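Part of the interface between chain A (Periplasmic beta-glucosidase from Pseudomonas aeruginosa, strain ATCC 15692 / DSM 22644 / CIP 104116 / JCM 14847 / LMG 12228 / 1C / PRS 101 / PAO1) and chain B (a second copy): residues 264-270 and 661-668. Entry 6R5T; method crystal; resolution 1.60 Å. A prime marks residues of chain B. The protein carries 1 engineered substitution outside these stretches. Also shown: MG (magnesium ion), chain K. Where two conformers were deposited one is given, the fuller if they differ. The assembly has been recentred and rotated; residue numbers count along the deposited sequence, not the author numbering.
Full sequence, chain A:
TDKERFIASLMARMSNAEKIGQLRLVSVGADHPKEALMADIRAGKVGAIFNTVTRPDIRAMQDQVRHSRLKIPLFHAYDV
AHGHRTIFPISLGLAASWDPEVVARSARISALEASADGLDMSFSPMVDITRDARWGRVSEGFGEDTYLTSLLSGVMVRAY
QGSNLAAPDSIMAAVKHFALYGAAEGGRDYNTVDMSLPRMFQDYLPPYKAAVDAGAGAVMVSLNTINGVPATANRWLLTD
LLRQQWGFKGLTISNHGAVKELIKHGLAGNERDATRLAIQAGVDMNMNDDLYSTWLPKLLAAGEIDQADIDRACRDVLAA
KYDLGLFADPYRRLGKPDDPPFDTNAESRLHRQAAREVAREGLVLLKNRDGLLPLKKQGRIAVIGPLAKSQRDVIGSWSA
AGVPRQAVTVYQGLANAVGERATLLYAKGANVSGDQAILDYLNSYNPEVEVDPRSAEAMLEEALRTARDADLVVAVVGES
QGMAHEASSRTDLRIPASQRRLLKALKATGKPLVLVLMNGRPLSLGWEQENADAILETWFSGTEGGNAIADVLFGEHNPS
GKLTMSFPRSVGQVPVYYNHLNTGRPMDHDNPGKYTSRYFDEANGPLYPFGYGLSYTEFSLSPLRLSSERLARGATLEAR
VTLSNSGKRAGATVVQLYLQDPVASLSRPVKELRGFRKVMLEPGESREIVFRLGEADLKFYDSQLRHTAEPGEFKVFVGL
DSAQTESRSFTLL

Chain A 264-270: KHGLAGN
Chain B 661-668: DPVASLSR

Neither stretch forms regular helix or strand. The closest CA pair is Gly266 and Val663′, whose CA atoms lie 4.6 Å apart. The chain B stretch passes Gly266 at Pro662′ and Val663′, then folds back so that Ser667′ meets His265. The stretches bury 368 Å² between them, both sides summed.

Gly266 makes the closest backbone approach, with phi/psi 81/23. A CB here would jam against the carbonyl O of His265, and the ideal Gly266 CB would lie 3.1 Å from Pro662′ O. The bare Gly266 CA instead approaches Pro662′ O to 3.1 Å. Ala664′ N (phi/psi -152/171) donates to Gly266 O at 2.8 Å, with an N-H...acceptor angle of 149°. Val663′ CA makes a CA-H...O contact with Gly266 O at 3.2 Å. Water 2 donates to Gly266 O and Asp661′ O, each at 2.8 Å, and accepts from Arg668′ N at 3.1 Å. In the reverse sense, Leu267 CA approaches Ala664′ O at 3.5 Å in a nearly straight CA-H...O contact.

Ser667′ has phi/psi -71/117 and is in the t rotamer, chi1 -172°. This places its hydroxyl to donate to the backbone: Ser667′ OG to His265 O is 2.5 Å, a short hydrogen bond. Water 1 donates to Ser667′ OG at 2.8 Å and also hydrogen-bonds His265 ND1 at 2.8 Å. His265 has phi/psi -65/-16 and is m, chi1 -78°, chi2 -70°. Its ring leads away from the other stretch, but Ser667′ OG lies at the ring edge, near its plane. His265 NE2 is satisfied elsewhere in the structure.

Leu267 has phi/psi -93/-21. Its CA-to-CB bond points away, yet the end of the side chain comes nearer. Chi1 is -94°, off the wells, and chi2 is -75° (m). Leu267 CD1 lies 3.4 Å from Ala664′ O, and Leu267 CD2 lies 3.5 Å from Ser667′ N. The methyls thus pack on the backbone of the chain B stretch. Leu267 CD2 also lies 4.0 Å from Ser667′ CB.

Val663′ is t, chi1 178°, with phi/psi -135/118. Val663′ CG2 packs 3.6 Å from Gly269 CA, and Val663′ CG1 lies 3.9 Å from Leu267 O. An ideal CB on Gly269 would be only 3.3 Å from Val663′ CG2.

A magnesium ion, MG, binds Asp661′ OD1 at 2.0 Å and Val663′ O at 2.1 Å. Four waters complete six ligands. Asp661′ is t with chi2 -2°, which brings OD1 to the metal; Asp661′ OD2 lies 2.7 Å from the O of water 4, within reach of a hydrogen bond from it.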

# COMPACT_ATOMS: atom_id res chain seq x y z
N LYS A 264 8.90 9.46 20.51
CA LYS A 264 9.34 9.26 19.11
C LYS A 264 8.18 9.49 18.14
O LYS A 264 8.42 10.02 17.04
CB LYS A 264 10.04 7.92 18.97
CG LYS A 264 11.42 7.96 19.65
CD LYS A 264 12.22 6.79 19.34
CE LYS A 264 13.63 6.81 19.90
NZ LYS A 264 14.32 5.58 19.42
N HIS A 265 6.98 9.06 18.49
CA HIS A 265 5.80 9.34 17.65
C HIS A 265 5.50 10.84 17.56
O HIS A 265 4.71 11.24 16.68
CB HIS A 265 4.58 8.64 18.18
CG HIS A 265 4.49 7.19 17.87
ND1 HIS A 265 4.26 6.74 16.60
CD2 HIS A 265 4.47 6.11 18.67
CE1 HIS A 265 4.10 5.40 16.67
NE2 HIS A 265 4.24 5.01 17.90
N GLY A 266 6.05 11.67 18.44
CA GLY A 266 5.73 13.10 18.38
C GLY A 266 4.42 13.45 19.04
O GLY A 266 3.87 14.52 18.68
N LEU A 267 3.93 12.63 19.97
CA LEU A 267 2.73 12.95 20.79
C LEU A 267 3.14 13.61 22.11
O LEU A 267 2.31 14.24 22.75
CB LEU A 267 1.92 11.68 21.09
CG LEU A 267 0.78 11.38 20.11
CD1 LEU A 267 -0.40 12.28 20.33
CD2 LEU A 267 1.26 11.49 18.67
N ALA A 268 4.38 13.43 22.52
CA ALA A 268 4.85 13.94 23.83
C ALA A 268 6.27 14.41 23.68
O ALA A 268 7.00 13.88 22.84
CB ALA A 268 4.76 12.86 24.86
N GLY A 269 6.65 15.43 24.44
CA GLY A 269 8.03 15.93 24.39
C GLY A 269 8.86 15.38 25.53
O GLY A 269 10.09 15.59 25.53
N ASN A 270 8.22 14.66 26.45
CA ASN A 270 8.95 14.12 27.62
C ASN A 270 8.20 12.92 28.18
O ASN A 270 7.03 12.69 27.81
CB ASN A 270 9.17 15.22 28.67
CG ASN A 270 7.87 15.84 29.09
OD1 ASN A 270 7.01 15.18 29.64
ND2 ASN A 270 7.68 17.09 28.69
N ASP B 661 6.69 19.77 13.27
CA ASP B 661 5.97 20.05 14.52
C ASP B 661 6.18 18.84 15.42
O ASP B 661 5.44 17.86 15.32
CB ASP B 661 4.52 20.30 14.24
CG ASP B 661 3.67 20.66 15.42
OD1 ASP B 661 4.19 20.69 16.56
OD2 ASP B 661 2.44 20.83 15.17
N PRO B 662 7.25 18.82 16.22
CA PRO B 662 7.67 17.56 16.84
C PRO B 662 6.83 17.06 18.01
O PRO B 662 7.00 15.91 18.43
CB PRO B 662 9.09 17.87 17.34
CG PRO B 662 9.09 19.34 17.53
CD PRO B 662 8.24 19.89 16.40
N VAL B 663 5.92 17.88 18.54
CA VAL B 663 4.98 17.43 19.59
C VAL B 663 3.60 17.94 19.21
O VAL B 663 3.45 19.15 19.05
CB VAL B 663 5.37 17.96 20.99
CG1 VAL B 663 4.34 17.49 22.01
CG2 VAL B 663 6.78 17.54 21.41
N ALA B 664 2.66 17.07 18.98
CA ALA B 664 1.33 17.51 18.53
C ALA B 664 0.27 16.53 18.96
O ALA B 664 0.59 15.42 19.43
CB ALA B 664 1.37 17.68 17.03
N SER B 665 -0.99 16.89 18.78
CA SER B 665 -2.08 15.97 19.20
C SER B 665 -2.35 14.89 18.13
O SER B 665 -3.18 14.04 18.39
CB SER B 665 -3.31 16.73 19.52
OG SER B 665 -3.72 17.52 18.43
N LEU B 666 -1.65 14.93 17.01
CA LEU B 666 -1.50 13.82 16.04
C LEU B 666 0.00 13.65 15.82
O LEU B 666 0.72 14.65 15.89
CB LEU B 666 -2.10 14.22 14.67
CG LEU B 666 -3.57 13.97 14.35
CD1 LEU B 666 -3.74 13.94 12.85
CD2 LEU B 666 -4.06 12.68 14.96
N SER B 667 0.45 12.49 15.39
CA SER B 667 1.85 12.30 14.96
C SER B 667 2.04 13.03 13.64
O SER B 667 1.36 12.70 12.68
CB SER B 667 2.13 10.81 14.80
OG SER B 667 3.50 10.58 14.56
N ARG B 668 2.90 14.05 13.60
CA ARG B 668 3.14 14.85 12.42
C ARG B 668 4.38 14.38 11.67
O ARG B 668 5.31 13.79 12.26
CB ARG B 668 3.27 16.31 12.86
CG ARG B 668 1.99 16.81 13.53
CD ARG B 668 0.94 17.14 12.50
NE ARG B 668 1.36 18.35 11.81
CZ ARG B 668 1.36 18.56 10.50
NH1 ARG B 668 0.89 17.67 9.60
NH2 ARG B 668 1.84 19.74 10.12
MG MG K . 3.56 21.12 18.46
O HOH W 1 4.50 8.04 14.10
O HOH W 2 4.39 15.30 15.99
O HOH W 3 8.87 14.68 20.54
O HOH W 4 1.56 21.05 17.69
O HOH W 5 5.64 21.10 18.93
O HOH W 6 3.62 23.21 18.17
O HOH W 7 2.87 21.55 20.44